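Local coordinates for periplasmic binding protein (Mycobacterium smegmatis, PDB 4MDY) that probably captures an iron-bearing solute outside the cytoplasmic membrane and delivers it to an ABC transporter, at residues E132-Q137 against A274-Y279; D160-V165 against T198-Q203; A177-G182 against Q190-G195; R259-T264 against P287-R292. All coordinates share one frame; numbering follows the deposited sequence.

Contact 1: residues E132-Q137 against A274-Y279; sequences EPWKDQ and ASPLSY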
loop_
_atom_site.group_PDB
_atom_site.type_symbol
_atom_site.label_atom_id
_atom_site.label_comp_id
_atom_site.label_asym_id
_atom_site.label_seq_id
_atom_site.Cartn_x
_atom_site.Cartn_y
_atom_site.Cartn_z
ATOM N N GLU A 132 5.740 4.016 -5.465
ATOM C CA GLU A 132 5.436 5.392 -5.871
ATOM C C GLU A 132 4.106 5.815 -5.238
ATOM O O GLU A 132 3.304 4.957 -4.849
ATOM C CB GLU A 132 5.360 5.509 -7.397
ATOM C CG GLU A 132 4.133 4.859 -8.030
ATOM C CD GLU A 132 4.017 5.091 -9.524
ATOM O OE1 GLU A 132 4.808 5.866 -10.105
ATOM O OE2 GLU A 132 3.107 4.492 -10.120
ATOM N N PRO A 133 3.858 7.133 -5.127
ATOM C CA PRO A 133 2.604 7.595 -4.525
ATOM C C PRO A 133 1.364 6.835 -5.032
ATOM O O PRO A 133 1.177 6.683 -6.240
ATOM C CB PRO A 133 2.556 9.077 -4.922
ATOM C CG PRO A 133 3.988 9.472 -4.973
ATOM C CD PRO A 133 4.736 8.262 -5.484
ATOM N N TRP A 134 0.540 6.348 -4.107
ATOM C CA TRP A 134 -0.629 5.532 -4.470
ATOM C C TRP A 134 -1.536 6.217 -5.485
ATOM O O TRP A 134 -2.080 5.573 -6.364
ATOM C CB TRP A 134 -1.428 5.082 -3.226
ATOM C CG TRP A 134 -2.321 6.105 -2.601
ATOM C CD1 TRP A 134 -1.960 7.069 -1.701
ATOM C CD2 TRP A 134 -3.724 6.270 -2.824
ATOM N NE1 TRP A 134 -3.054 7.825 -1.350
ATOM C CE2 TRP A 134 -4.149 7.359 -2.023
ATOM C CE3 TRP A 134 -4.664 5.610 -3.622
ATOM C CZ2 TRP A 134 -5.476 7.800 -2.000
ATOM C CZ3 TRP A 134 -5.983 6.042 -3.592
ATOM C CH2 TRP A 134 -6.375 7.133 -2.783
ATOM N N LYS A 135 -1.684 7.533 -5.388
ATOM C CA LYS A 135 -2.540 8.232 -6.333
ATOM C C LYS A 135 -1.963 8.222 -7.761
ATOM O O LYS A 135 -2.714 8.134 -8.732
ATOM C CB LYS A 135 -2.812 9.659 -5.857
ATOM C CG LYS A 135 -3.646 9.715 -4.581
ATOM C CD LYS A 135 -3.871 11.153 -4.138
ATOM C CE LYS A 135 -4.663 11.204 -2.843
ATOM N NZ LYS A 135 -4.875 12.597 -2.365
ATOM N N ASP A 136 -0.641 8.312 -7.884
ATOM C CA ASP A 136 -0.002 8.291 -9.201
ATOM C C ASP A 136 -0.223 6.925 -9.843
ATOM O O ASP A 136 -0.568 6.814 -11.018
ATOM C CB ASP A 136 1.498 8.545 -9.092
ATOM C CG ASP A 136 1.831 9.943 -8.637
ATOM O OD1 ASP A 136 0.931 10.814 -8.601
ATOM O OD2 ASP A 136 3.018 10.162 -8.312
ATOM N N GLN A 137 -0.027 5.883 -9.053
ATOM C CA GLN A 137 -0.268 4.527 -9.528
ATOM C C GLN A 137 -1.732 4.301 -9.926
ATOM O O GLN A 137 -2.013 3.720 -10.975
ATOM C CB GLN A 137 0.165 3.524 -8.462
ATOM C CG GLN A 137 -0.269 2.106 -8.745
ATOM C CD GLN A 137 0.385 1.125 -7.798
ATOM O OE1 GLN A 137 1.605 1.128 -7.634
ATOM N NE2 GLN A 137 -0.423 0.286 -7.159
ATOM N N ALA A 274 -2.173 0.420 0.858
ATOM C CA ALA A 274 -2.448 1.835 0.581
ATOM C C ALA A 274 -3.145 2.005 -0.774
ATOM O O ALA A 274 -2.673 2.736 -1.645
ATOM C CB ALA A 274 -1.149 2.624 0.617
ATOM N N SER A 275 -4.257 1.302 -0.947
ATOM C CA SER A 275 -4.932 1.219 -2.234
ATOM C C SER A 275 -6.338 1.815 -2.178
ATOM O O SER A 275 -6.848 2.099 -1.099
ATOM C CB SER A 275 -5.007 -0.247 -2.661
ATOM O OG SER A 275 -6.116 -0.887 -2.077
ATOM N N PRO A 276 -6.979 1.999 -3.346
ATOM C CA PRO A 276 -8.372 2.467 -3.372
ATOM C C PRO A 276 -9.345 1.564 -2.606
ATOM O O PRO A 276 -10.384 2.026 -2.136
ATOM C CB PRO A 276 -8.710 2.462 -4.862
ATOM C CG PRO A 276 -7.406 2.688 -5.535
ATOM C CD PRO A 276 -6.385 1.976 -4.698
ATOM N N LEU A 277 -9.015 0.286 -2.488
ATOM C CA LEU A 277 -9.848 -0.645 -1.742
ATOM C C LEU A 277 -9.379 -0.847 -0.307
ATOM O O LEU A 277 -10.199 -1.144 0.561
ATOM C CB LEU A 277 -9.926 -1.998 -2.457
ATOM C CG LEU A 277 -10.614 -2.006 -3.821
ATOM C CD1 LEU A 277 -10.606 -3.414 -4.405
ATOM C CD2 LEU A 277 -12.037 -1.483 -3.723
ATOM N N SER A 278 -8.082 -0.691 -0.045
ATOM C CA SER A 278 -7.560 -0.974 1.291
ATOM C C SER A 278 -7.694 0.220 2.240
ATOM O O SER A 278 -7.942 0.046 3.439
ATOM C CB SER A 278 -6.119 -1.486 1.230
ATOM O OG SER A 278 -5.156 -0.454 1.276
ATOM N N TYR A 279 -7.547 1.429 1.713
ATOM C CA TYR A 279 -7.628 2.613 2.569
ATOM C C TYR A 279 -8.976 2.806 3.289
ATOM O O TYR A 279 -8.982 3.270 4.430
ATOM C CB TYR A 279 -7.236 3.891 1.810
ATOM C CG TYR A 279 -5.772 4.283 1.917
ATOM C CD1 TYR A 279 -5.060 4.151 3.116
ATOM C CD2 TYR A 279 -5.107 4.825 0.822
ATOM C CE1 TYR A 279 -3.724 4.515 3.202
ATOM C CE2 TYR A 279 -3.780 5.203 0.903
ATOM C CZ TYR A 279 -3.092 5.052 2.090
ATOM O OH TYR A 279 -1.775 5.434 2.154
#
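Trp134 lays one face of its indole against the edge of the Tyr279 ring. Tyr279 CE2 does the touching, 3.5 Å from Trp134 NE1. The tyrosine ring meets the five-membered ring edge-to-face, with centroids 4.9 Å apart and planes at 72°. On the opposite indole face lies the aliphatic chain of Lys135 through its CG, so the ring is sandwiched between its own helix neighbour and the tyrosine. The six-membered part runs on past the tyrosine, and Trp134 CZ3 meets Pro276 CG at 4.1 Å, the proline sitting at the indole edge near its plane. Trp134 CG stands between backbone N and carbonyl carbon (chi1 78°), which turns the indole across toward 274-279; at the root of the side chain, Trp134 CB comes within 3.1 Å of Ala274 O. No hydrogen bond crosses the contact. The turn that receives the tryptophan is braced internally instead: Ser275 N gives a nearly straight bond (168°) to Ser278 OG at 3.0 Å, and Ser278 N returns one to Ser275 OG at 2.8 Å in an ST motif. Ser275 OG is also hydrogen-bonded to Asp42 OD2. The contact thus sets the first turn of helix 134-144 on the link between helices 265-273 and 279-294, with helix 148-168 packing on Trp134 and Tyr279 through Val158 and helix 40-46 lying against Pro276.

Contact 2: residues D160-V165 against T198-Q203; sequences DRFTTV and TDFLTQ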
loop_
_atom_site.group_PDB
_atom_site.type_symbol
_atom_site.label_atom_id
_atom_site.label_comp_id
_atom_site.label_asym_id
_atom_site.label_seq_id
_atom_site.Cartn_x
_atom_site.Cartn_y
_atom_site.Cartn_z
ATOM N N ASP A 160 -12.010 11.818 1.100
ATOM C CA ASP A 160 -13.203 12.191 1.865
ATOM C C ASP A 160 -13.396 11.344 3.122
ATOM O O ASP A 160 -13.804 11.867 4.153
ATOM C CB ASP A 160 -14.461 12.102 0.994
ATOM C CG ASP A 160 -14.515 13.183 -0.083
ATOM O OD1 ASP A 160 -13.727 14.154 -0.028
ATOM O OD2 ASP A 160 -15.357 13.056 -0.993
ATOM N N ARG A 161 -13.121 10.047 3.040
ATOM C CA ARG A 161 -13.167 9.188 4.235
ATOM C C ARG A 161 -12.252 9.704 5.345
ATOM O O ARG A 161 -12.673 9.811 6.494
ATOM C CB ARG A 161 -12.795 7.737 3.905
ATOM C CG ARG A 161 -13.835 6.959 3.107
ATOM C CD ARG A 161 -15.177 6.823 3.819
ATOM N NE ARG A 161 -15.069 6.197 5.143
ATOM C CZ ARG A 161 -14.956 4.886 5.367
ATOM N NH1 ARG A 161 -14.928 4.010 4.362
ATOM N NH2 ARG A 161 -14.869 4.445 6.616
ATOM N N PHE A 162 -11.006 10.035 5.010
ATOM C CA PHE A 162 -10.062 10.543 6.012
ATOM C C PHE A 162 -10.439 11.939 6.530
ATOM O O PHE A 162 -10.288 12.218 7.719
ATOM C CB PHE A 162 -8.628 10.506 5.475
ATOM C CG PHE A 162 -8.132 9.114 5.192
ATOM C CD1 PHE A 162 -8.203 8.123 6.174
ATOM C CD2 PHE A 162 -7.611 8.781 3.955
ATOM C CE1 PHE A 162 -7.759 6.832 5.921
ATOM C CE2 PHE A 162 -7.163 7.495 3.701
ATOM C CZ PHE A 162 -7.239 6.518 4.682
ATOM N N THR A 163 -10.937 12.797 5.642
ATOM C CA THR A 163 -11.484 14.107 6.033
ATOM C C THR A 163 -12.616 13.939 7.049
ATOM O O THR A 163 -12.714 14.696 8.009
ATOM C CB THR A 163 -12.014 14.881 4.806
ATOM O OG1 THR A 163 -10.908 15.393 4.051
ATOM C CG2 THR A 163 -12.913 16.057 5.219
ATOM N N THR A 164 -13.464 12.942 6.826
ATOM C CA THR A 164 -14.585 12.665 7.715
ATOM C C THR A 164 -14.102 12.155 9.081
ATOM O O THR A 164 -14.711 12.470 10.104
ATOM C CB THR A 164 -15.563 11.656 7.078
ATOM O OG1 THR A 164 -16.161 12.248 5.921
ATOM C CG2 THR A 164 -16.662 11.262 8.043
ATOM N N VAL A 165 -13.018 11.378 9.095
ATOM C CA VAL A 165 -12.433 10.901 10.357
ATOM C C VAL A 165 -12.018 12.097 11.219
ATOM O O VAL A 165 -12.274 12.128 12.427
ATOM C CB VAL A 165 -11.217 9.974 10.127
ATOM C CG1 VAL A 165 -10.498 9.689 11.440
ATOM C CG2 VAL A 165 -11.654 8.666 9.478
ATOM N N THR A 198 2.413 8.584 4.895
ATOM C CA THR A 198 1.835 9.100 6.144
ATOM C C THR A 198 0.728 10.133 5.905
ATOM O O THR A 198 0.130 10.620 6.861
ATOM C CB THR A 198 2.915 9.709 7.064
ATOM O OG1 THR A 198 3.592 10.781 6.395
ATOM C CG2 THR A 198 3.935 8.646 7.469
ATOM N N ASP A 199 0.443 10.462 4.644
ATOM C CA ASP A 199 -0.577 11.477 4.340
ATOM C C ASP A 199 -1.918 11.158 4.989
ATOM O O ASP A 199 -2.594 12.056 5.496
ATOM C CB ASP A 199 -0.780 11.651 2.828
ATOM C CG ASP A 199 0.310 12.485 2.173
ATOM O OD1 ASP A 199 1.056 13.195 2.885
ATOM O OD2 ASP A 199 0.414 12.433 0.928
ATOM N N PHE A 200 -2.306 9.887 4.981
ATOM C CA PHE A 200 -3.584 9.503 5.559
ATOM C C PHE A 200 -3.681 9.879 7.038
ATOM O O PHE A 200 -4.752 10.235 7.497
ATOM C CB PHE A 200 -3.890 8.016 5.336
ATOM C CG PHE A 200 -3.156 7.081 6.249
ATOM C CD1 PHE A 200 -1.862 6.660 5.953
ATOM C CD2 PHE A 200 -3.772 6.581 7.387
ATOM C CE1 PHE A 200 -1.198 5.779 6.791
ATOM C CE2 PHE A 200 -3.114 5.691 8.220
ATOM C CZ PHE A 200 -1.827 5.288 7.923
ATOM N N LEU A 201 -2.564 9.822 7.760
ATOM C CA LEU A 201 -2.546 10.198 9.172
ATOM C C LEU A 201 -2.718 11.702 9.331
ATOM O O LEU A 201 -3.493 12.157 10.183
ATOM C CB LEU A 201 -1.250 9.746 9.841
ATOM C CG LEU A 201 -1.030 8.232 9.917
ATOM C CD1 LEU A 201 0.396 7.937 10.344
ATOM C CD2 LEU A 201 -2.021 7.580 10.866
ATOM N N THR A 202 -1.998 12.458 8.506
ATOM C CA THR A 202 -2.087 13.914 8.486
ATOM C C THR A 202 -3.514 14.368 8.145
ATOM O O THR A 202 -4.040 15.299 8.765
ATOM C CB THR A 202 -1.057 14.508 7.495
ATOM O OG1 THR A 202 0.268 14.186 7.942
ATOM C CG2 THR A 202 -1.183 16.027 7.385
ATOM N N GLN A 203 -4.135 13.696 7.177
ATOM C CA GLN A 203 -5.516 13.996 6.755
ATOM C C GLN A 203 -6.550 13.738 7.855
ATOM O O GLN A 203 -7.608 14.367 7.877
ATOM C CB GLN A 203 -5.907 13.155 5.540
ATOM C CG GLN A 203 -5.275 13.555 4.220
ATOM C CD GLN A 203 -5.655 12.582 3.104
ATOM O OE1 GLN A 203 -5.154 11.461 3.044
ATOM N NE2 GLN A 203 -6.556 13.003 2.229
HETATM O O HOH W 1 -8.505 16.082 5.834
#
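Two helices of the C-terminal half, 148-168 and the short 199-203, pack here through one aromatic side chain, Phe162, and the pair that receives it, Phe200 and Gln203. The segment axes approach to 9.0 Å and diverge by 43°. Over one face of the Phe162 ring stands the CB of Phe200, a CH-pi contact 3.8 Å from the ring centroid. The two phenyl rings themselves are turned obliquely, planes at 46°, and the Phe200 ring carries on beyond the methylene instead of stacking. Its CG lies between backbone N and carbonyl carbon (chi1 78°), which leads the ring away from Phe162 while leaving CB to do the touching. Gln203 flanks the same phenylalanine: its CB meets Phe162 CB at 3.8 Å, and OE1 comes to 3.7 Å from Phe162 CD2, while NE2 is hydrogen-bonded to OD1 of Asp159, the residue just before Asp160. Here the long helix that spans the two lobes, 148-168, meets helix 199-203 of the lobe built on the parallel sheet of strands 207-208, 176-181, 229-233 and 260-262, and helix 279-294 covers the contact from another side, with Ala283 on Phe162 and Val282 on Phe200. Toward solvent, at Thr163, the contact turns polar. Phe162 O and Gln203 O come within 3.4 Å, two acceptors with no bond between them. A water bridges nearby, donating to Gln203 O at 2.8 Å and hydrogen-bonded to Thr163 OG1 at 3.1 Å.

Contact 3: residues A177-G182 against Q190-G195; sequences ALLLGG and QATPPG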
loop_
_atom_site.group_PDB
_atom_site.type_symbol
_atom_site.label_atom_id
_atom_site.label_comp_id
_atom_site.label_asym_id
_atom_site.label_seq_id
_atom_site.Cartn_x
_atom_site.Cartn_y
_atom_site.Cartn_z
ATOM N N ALA A 177 2.015 11.232 16.119
ATOM C CA ALA A 177 1.884 9.826 15.757
ATOM C C ALA A 177 3.150 9.349 15.072
ATOM O O ALA A 177 3.791 10.104 14.329
ATOM C CB ALA A 177 0.693 9.630 14.832
ATOM N N LEU A 178 3.506 8.096 15.353
ATOM C CA LEU A 178 4.533 7.373 14.614
ATOM C C LEU A 178 3.928 6.080 14.087
ATOM O O LEU A 178 3.116 5.436 14.762
ATOM C CB LEU A 178 5.741 7.054 15.500
ATOM C CG LEU A 178 6.664 8.209 15.908
ATOM C CD1 LEU A 178 7.624 7.755 16.996
ATOM C CD2 LEU A 178 7.440 8.743 14.713
ATOM N N LEU A 179 4.332 5.721 12.872
ATOM C CA LEU A 179 3.906 4.506 12.219
ATOM C C LEU A 179 5.103 3.568 12.117
ATOM O O LEU A 179 6.050 3.827 11.366
ATOM C CB LEU A 179 3.352 4.818 10.831
ATOM C CG LEU A 179 2.860 3.616 10.031
ATOM C CD1 LEU A 179 1.691 2.955 10.751
ATOM C CD2 LEU A 179 2.466 4.033 8.623
ATOM N N LEU A 180 5.033 2.469 12.862
ATOM C CA LEU A 180 6.180 1.608 13.108
ATOM C C LEU A 180 5.955 0.211 12.561
ATOM O O LEU A 180 4.825 -0.250 12.468
ATOM C CB LEU A 180 6.453 1.528 14.616
ATOM C CG LEU A 180 6.619 2.875 15.343
ATOM C CD1 LEU A 180 6.860 2.662 16.826
ATOM C CD2 LEU A 180 7.753 3.687 14.733
ATOM N N GLY A 181 7.047 -0.457 12.210
ATOM C CA GLY A 181 6.992 -1.830 11.735
ATOM C C GLY A 181 6.643 -2.774 12.872
ATOM O O GLY A 181 6.903 -2.481 14.040
ATOM N N GLY A 182 6.043 -3.907 12.523
ATOM C CA GLY A 182 5.567 -4.875 13.515
ATOM C C GLY A 182 6.658 -5.747 14.111
ATOM O O GLY A 182 6.414 -6.460 15.083
ATOM N N GLN A 190 11.760 -0.068 13.203
ATOM C CA GLN A 190 11.513 0.359 11.834
ATOM C C GLN A 190 10.370 1.366 11.815
ATOM O O GLN A 190 9.369 1.189 12.502
ATOM C CB GLN A 190 11.194 -0.851 10.974
ATOM C CG GLN A 190 12.302 -1.887 11.051
ATOM C CD GLN A 190 12.095 -3.045 10.110
ATOM O OE1 GLN A 190 11.387 -4.001 10.435
ATOM N NE2 GLN A 190 12.726 -2.982 8.947
ATOM N N ALA A 191 10.524 2.427 11.033
ATOM C CA ALA A 191 9.506 3.478 10.958
ATOM C C ALA A 191 9.261 3.931 9.524
ATOM O O ALA A 191 10.101 3.753 8.644
ATOM C CB ALA A 191 9.904 4.663 11.817
ATOM N N THR A 192 8.090 4.510 9.305
ATOM C CA THR A 192 7.751 5.107 8.033
ATOM C C THR A 192 7.983 6.621 8.137
ATOM O O THR A 192 7.251 7.319 8.844
ATOM C CB THR A 192 6.297 4.795 7.643
ATOM O OG1 THR A 192 6.138 3.375 7.489
ATOM C CG2 THR A 192 5.934 5.483 6.337
ATOM N N PRO A 193 9.021 7.131 7.453
ATOM C CA PRO A 193 9.264 8.565 7.537
ATOM C C PRO A 193 8.130 9.351 6.879
ATOM O O PRO A 193 7.447 8.823 5.999
ATOM C CB PRO A 193 10.570 8.755 6.758
ATOM C CG PRO A 193 11.226 7.419 6.770
ATOM C CD PRO A 193 10.089 6.439 6.713
ATOM N N PRO A 194 7.916 10.598 7.314
ATOM C CA PRO A 194 6.897 11.420 6.673
ATOM C C PRO A 194 7.025 11.410 5.148
ATOM O O PRO A 194 8.123 11.425 4.618
ATOM C CB PRO A 194 7.169 12.816 7.235
ATOM C CG PRO A 194 7.793 12.578 8.562
ATOM C CD PRO A 194 8.549 11.286 8.457
ATOM N N GLY A 195 5.895 11.363 4.461
ATOM C CA GLY A 195 5.868 11.262 3.010
ATOM C C GLY A 195 4.472 10.847 2.594
ATOM O O GLY A 195 3.533 10.883 3.404
HETATM O O HOH W 2 6.472 1.702 9.480
HETATM O O HOH W 3 6.072 7.415 11.299
HETATM O O HOH W 4 9.823 -1.986 14.191
#
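Leu180 runs along Gln190 and Ala191 from its first carbon outward: CB lies 3.6 Å from Gln190 O, CG leads on beside the backbone N (chi1 -54°), and the CD2 methyl ends 3.8 Å from Ala191 CB, also close to Gln190 O. The backbones beneath are joined by a single beta bridge between Leu180 and Ala191, the two chains running roughly antiparallel. Two hydrogen bonds flank this pair, which is thus a non-hydrogen-bonded one. Thr192 N gives to Leu179 O at 3.0 Å, the donor nearly in line with the carbonyl, and Gly181 N gives to Gln190 O at 2.9 Å, coming from above the carbonyl plane, 45° out of it. Between them Leu180 CA and Ala191 CA add CA-H...O contacts to the same two oxygens. Leu179 and Thr192 lie side by side and point the same way, Leu179 CD2 packing 3.9 Å from Thr192 OG1. Three waters add to the pairing. One, beside the direct bond, donates to Leu179 O and is bonded to Thr192 OG1 at 2.6 Å; the other two continue it beyond each direct bond, joining Leu179 N to Thr192 O and Gly181 O to Gln190 N. Leu179 O is therefore gripped by both a peptide N-H and a water. Strand 176-181 belongs to the parallel sheet, bonded to 229-233 through Leu178 and Leu180 and to Thr207 through Ala177. Residues 190-192 pair with the C-terminal end of this strand, and the chain then runs through Pro193-Gly195 toward helix 199-203.

Contact 4: residues R259-T264 against P287-R292; sequences RNIFTT and PPELAR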
loop_
_atom_site.group_PDB
_atom_site.type_symbol
_atom_site.label_atom_id
_atom_site.label_comp_id
_atom_site.label_asym_id
_atom_site.label_seq_id
_atom_site.Cartn_x
_atom_site.Cartn_y
_atom_site.Cartn_z
ATOM N N ARG A 259 -0.535 3.575 25.146
ATOM C CA ARG A 259 -0.698 4.382 23.921
ATOM C C ARG A 259 -0.102 3.684 22.690
ATOM O O ARG A 259 0.133 4.322 21.655
ATOM C CB ARG A 259 -0.084 5.776 24.090
ATOM C CG ARG A 259 -0.523 6.516 25.349
ATOM C CD ARG A 259 -2.009 6.867 25.366
ATOM N NE ARG A 259 -2.623 6.574 26.671
ATOM C CZ ARG A 259 -3.008 7.466 27.589
ATOM N NH1 ARG A 259 -3.536 7.029 28.728
ATOM N NH2 ARG A 259 -2.880 8.777 27.393
ATOM N N ASN A 260 0.138 2.378 22.814
ATOM C CA ASN A 260 0.492 1.541 21.681
ATOM C C ASN A 260 -0.764 1.034 21.003
ATOM O O ASN A 260 -1.704 0.600 21.674
ATOM C CB ASN A 260 1.305 0.325 22.115
ATOM C CG ASN A 260 2.701 0.681 22.590
ATOM O OD1 ASN A 260 3.404 1.487 21.979
ATOM N ND2 ASN A 260 3.121 0.046 23.669
ATOM N N ILE A 261 -0.773 1.102 19.678
ATOM C CA ILE A 261 -1.731 0.388 18.870
ATOM C C ILE A 261 -0.989 -0.743 18.162
ATOM O O ILE A 261 -0.040 -0.503 17.415
ATOM C CB ILE A 261 -2.401 1.308 17.832
ATOM C CG1 ILE A 261 -3.202 2.406 18.542
ATOM C CG2 ILE A 261 -3.316 0.502 16.924
ATOM C CD1 ILE A 261 -3.673 3.528 17.650
ATOM N N PHE A 262 -1.420 -1.974 18.412
ATOM C CA PHE A 262 -0.893 -3.128 17.707
ATOM C C PHE A 262 -1.972 -3.573 16.724
ATOM O O PHE A 262 -3.023 -4.080 17.120
ATOM C CB PHE A 262 -0.510 -4.252 18.677
ATOM C CG PHE A 262 0.520 -3.842 19.703
ATOM C CD1 PHE A 262 1.852 -3.671 19.345
ATOM C CD2 PHE A 262 0.155 -3.613 21.024
ATOM C CE1 PHE A 262 2.804 -3.294 20.284
ATOM C CE2 PHE A 262 1.099 -3.232 21.960
ATOM C CZ PHE A 262 2.425 -3.077 21.593
ATOM N N THR A 263 -1.717 -3.349 15.438
ATOM C CA THR A 263 -2.710 -3.606 14.411
ATOM C C THR A 263 -3.017 -5.092 14.306
ATOM O O THR A 263 -2.175 -5.945 14.608
ATOM C CB THR A 263 -2.243 -3.122 13.027
ATOM O OG1 THR A 263 -1.042 -3.816 12.657
ATOM C CG2 THR A 263 -2.004 -1.610 13.030
ATOM N N THR A 264 -4.232 -5.386 13.867
ATOM C CA THR A 264 -4.557 -6.712 13.372
ATOM C C THR A 264 -3.814 -6.936 12.059
ATOM O O THR A 264 -3.350 -5.984 11.416
ATOM C CB THR A 264 -6.060 -6.869 13.096
ATOM O OG1 THR A 264 -6.477 -5.904 12.120
ATOM C CG2 THR A 264 -6.874 -6.702 14.377
ATOM N N PRO A 287 -9.405 4.501 13.248
ATOM C CA PRO A 287 -9.859 5.553 14.167
ATOM C C PRO A 287 -10.380 5.082 15.534
ATOM O O PRO A 287 -10.074 5.724 16.530
ATOM C CB PRO A 287 -10.924 6.298 13.355
ATOM C CG PRO A 287 -10.474 6.108 11.932
ATOM C CD PRO A 287 -9.958 4.696 11.895
ATOM N N PRO A 288 -11.144 3.976 15.592
ATOM C CA PRO A 288 -11.507 3.456 16.922
ATOM C C PRO A 288 -10.296 3.129 17.820
ATOM O O PRO A 288 -10.359 3.325 19.043
ATOM C CB PRO A 288 -12.287 2.177 16.605
ATOM C CG PRO A 288 -12.812 2.369 15.221
ATOM C CD PRO A 288 -11.837 3.259 14.503
ATOM N N GLU A 289 -9.211 2.633 17.228
ATOM C CA GLU A 289 -8.000 2.330 17.999
ATOM C C GLU A 289 -7.338 3.624 18.464
ATOM O O GLU A 289 -6.896 3.733 19.610
ATOM C CB GLU A 289 -7.004 1.514 17.173
ATOM C CG GLU A 289 -7.516 0.168 16.679
ATOM C CD GLU A 289 -7.663 -0.879 17.771
ATOM O OE1 GLU A 289 -6.846 -0.914 18.718
ATOM O OE2 GLU A 289 -8.602 -1.696 17.671
ATOM N N LEU A 290 -7.271 4.608 17.573
ATOM C CA LEU A 290 -6.752 5.924 17.945
ATOM C C LEU A 290 -7.592 6.569 19.043
ATOM O O LEU A 290 -7.053 7.174 19.973
ATOM C CB LEU A 290 -6.694 6.851 16.724
ATOM C CG LEU A 290 -5.711 6.444 15.624
ATOM C CD1 LEU A 290 -5.968 7.250 14.361
ATOM C CD2 LEU A 290 -4.269 6.603 16.077
ATOM N N ALA A 291 -8.910 6.441 18.931
ATOM C CA ALA A 291 -9.829 7.061 19.896
ATOM C C ALA A 291 -9.693 6.417 21.272
ATOM O O ALA A 291 -9.802 7.095 22.293
ATOM C CB ALA A 291 -11.265 6.958 19.403
ATOM N N ARG A 292 -9.452 5.106 21.280
ATOM C CA ARG A 292 -9.223 4.346 22.507
ATOM C C ARG A 292 -8.028 4.848 23.320
ATOM O O ARG A 292 -8.078 4.865 24.552
ATOM C CB ARG A 292 -9.043 2.855 22.188
ATOM C CG ARG A 292 -9.019 1.945 23.410
ATOM C CD ARG A 292 -8.747 0.496 23.035
ATOM N NE ARG A 292 -9.750 -0.014 22.099
ATOM C CZ ARG A 292 -9.630 -1.124 21.367
ATOM N NH1 ARG A 292 -8.537 -1.886 21.440
ATOM N NH2 ARG A 292 -10.618 -1.476 20.548
#
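Strand 260-262 passes alongside helical segment 287-292, nearest at Ile261 and Glu289, whose CA atoms are 6.6 Å apart. No hydrogen bond joins the two; the meeting is carried by the branches of Ile261. Its CG2 methyl packs on Glu289 CB at 3.8 Å, while the other arm, extended through CG1 (chi2 168°), carries CD1 in beside the helix to 3.8 Å from the carbonyl carbon of Glu289. The same methyl meets Leu290 CD2 at 3.5 Å, the two side chains crossing at about a right angle. Leu290 starts out away from the strand, and only its far end turns back to reach the isoleucine. Strand on one side and helix on the other form the helix-over-sheet packing of an α/β lobe: 260-262 is an outermost strand of the parallel sheet, bonded through Ile261 to Leu230 and Trp232 of strand 229-233, and helix 279-294 covers one face of that sheet. Val229 of the neighbouring strand touches both Ile261 and Leu290 and adds to the apolar patch. Glu289 has a divided role. Its CB is part of this patch, but the chain bends at CG (chi2 -72°) and takes the carboxylate off to Arg292. There Glu289 OE1 lies 3.3 Å from Arg292 NH1; the oxygen stands off the plane of the guanidinium, which leaves an electrostatic pairing without a directed hydrogen bond.

In the fold
From the N terminus, segment 132-137 opens first; contact 1 closes only when the chain returns at 274-279, and the loop between holds contacts 2 and 3 entire. Helix 148-168 follows and opens contact 2, closed by helix 199-203; contact 3, from strand 176-181 to 190-195, nests inside it. Contact 4 starts at 259-264, before contact 1 has closed, and ends at 287-292, so these two cross. Contact 2 touches all three others: Tyr279 of contact 1 packs on Phe162, Thr198 reaches the backbone of Thr192 and Pro193, and Val165 meets Pro287. Contacts 1 and 2 join helices and their links, contact 3 adds a loop to the parallel sheet, and contact 4 sets helix 279-294 on an outermost strand.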